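Local structure of viral protein F93 (Sulfolobus turreted icosahedral virus, 2CO5) at residues D44-L47 with Y48-D52. The protein probably binds DNA through a winged-helix domain, as a likely transcriptional regulator made inside the infected archaeal host cell. Numbering follows the deposited sequence.
Sequences DGVL and YPLID
Asp44 and Tyr48, one helical turn apart, lie side by side and point the same way. Tyr48 presents the edge of its ring to the aspartate: CE2 comes within 3.3 Å of Asp44 OD1, and Asp44 CB sits beside that edge in the ring plane. The carboxylate is turned 43° against the ring. Both side chains place CG beside the backbone N and anti to the carbonyl carbon (chi1 -64° for Asp44, -67° for Tyr48), which keeps them alongside each other. A water in the plane of the ring bridges the two polar ends, giving a hydrogen to Asp44 OD1 at 2.7 Å and bonding to Tyr48 OH at 2.6 Å. Asp44 OD1 also forms a salt bridge with Arg31 NH1 of helix 30-38, so OD1 is held by both the water and the arginine. Leu47 lays CD2 over one face of the tyrosine, while its CG meets Ile51 CD1 at 3.9 Å, the two aliphatic chains crossing at a slant. The backbone bonds Tyr48 N to Asp44 O and Ile51 N to Leu47 O carry the helix through this turn. Pro49 has no N-H to offer Gly45 O; instead its ring packs CG 3.3 Å from that oxygen, and the helix kinks here. Leu50 CD1 comes 4.3 Å from Val46 CG1. Leu47 and Leu50 press on Ile14 of helix 9-20, and Ile51 on Leu30 at the start of helix 30-38. Helix 44-56 follows 30-38 through a short turn and precedes the hairpin of strands 60-63 and 70-73, an order that makes it the probable recognition helix of a winged helix-turn-helix domain, packed inward through Leu47, Leu50 and Ile51.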
# COMPACT_ATOMS: atom_id res chain seq x y z
N ASP B 44 10.43 16.34 -2.89
CA ASP B 44 9.44 17.41 -2.77
C ASP B 44 8.35 17.32 -3.84
O ASP B 44 7.16 17.47 -3.56
CB ASP B 44 10.11 18.79 -2.85
CG ASP B 44 11.08 19.04 -1.70
OD1 ASP B 44 10.85 18.51 -0.59
OD2 ASP B 44 12.07 19.78 -1.90
N GLY B 45 8.77 17.07 -5.08
CA GLY B 45 7.85 17.00 -6.21
C GLY B 45 6.83 15.88 -6.09
O GLY B 45 5.81 15.92 -6.78
N VAL B 46 7.09 14.90 -5.22
CA VAL B 46 6.14 13.83 -4.93
C VAL B 46 5.37 14.11 -3.64
O VAL B 46 4.16 13.92 -3.60
CB VAL B 46 6.83 12.46 -4.82
CG1 VAL B 46 5.84 11.37 -4.38
CG2 VAL B 46 7.48 12.09 -6.15
N LEU B 47 6.07 14.58 -2.61
CA LEU B 47 5.46 14.74 -1.29
C LEU B 47 4.38 15.81 -1.24
O LEU B 47 3.28 15.54 -0.77
CB LEU B 47 6.53 15.09 -0.26
CG LEU B 47 6.06 15.21 1.20
CD1 LEU B 47 5.59 13.85 1.71
CD2 LEU B 47 7.18 15.76 2.06
N TYR B 48 4.70 17.02 -1.70
CA TYR B 48 3.79 18.14 -1.48
C TYR B 48 2.48 18.04 -2.26
O TYR B 48 1.44 18.47 -1.76
CB TYR B 48 4.50 19.48 -1.70
CG TYR B 48 5.55 19.72 -0.64
CD1 TYR B 48 5.19 19.96 0.68
CD2 TYR B 48 6.91 19.66 -0.95
CE1 TYR B 48 6.15 20.16 1.67
CE2 TYR B 48 7.87 19.85 0.03
CZ TYR B 48 7.49 20.11 1.34
OH TYR B 48 8.45 20.31 2.31
N PRO B 49 2.50 17.48 -3.49
CA PRO B 49 1.24 17.13 -4.14
C PRO B 49 0.37 16.15 -3.36
O PRO B 49 -0.85 16.30 -3.37
CB PRO B 49 1.70 16.51 -5.47
CG PRO B 49 2.96 17.19 -5.75
CD PRO B 49 3.64 17.27 -4.39
N LEU B 50 0.99 15.15 -2.71
CA LEU B 50 0.24 14.23 -1.83
C LEU B 50 -0.40 15.00 -0.68
O LEU B 50 -1.56 14.78 -0.35
CB LEU B 50 1.14 13.12 -1.27
CG LEU B 50 1.73 12.10 -2.26
CD1 LEU B 50 2.65 11.13 -1.52
CD2 LEU B 50 0.64 11.35 -3.02
N ILE B 51 0.38 15.89 -0.07
CA ILE B 51 -0.11 16.76 0.98
C ILE B 51 -1.29 17.61 0.49
O ILE B 51 -2.30 17.71 1.17
CB ILE B 51 1.00 17.70 1.52
CG1 ILE B 51 2.08 16.89 2.24
CG2 ILE B 51 0.42 18.73 2.48
CD1 ILE B 51 3.33 17.70 2.54
N ASP B 52 -1.15 18.20 -0.70
CA ASP B 52 -2.21 19.05 -1.26
C ASP B 52 -3.51 18.29 -1.40
O ASP B 52 -4.57 18.79 -1.02
CB ASP B 52 -1.81 19.62 -2.63
CG ASP B 52 -0.76 20.72 -2.53
OD1 ASP B 52 -0.50 21.23 -1.41
OD2 ASP B 52 -0.20 21.09 -3.58
O HOH W 1 10.91 19.78 1.75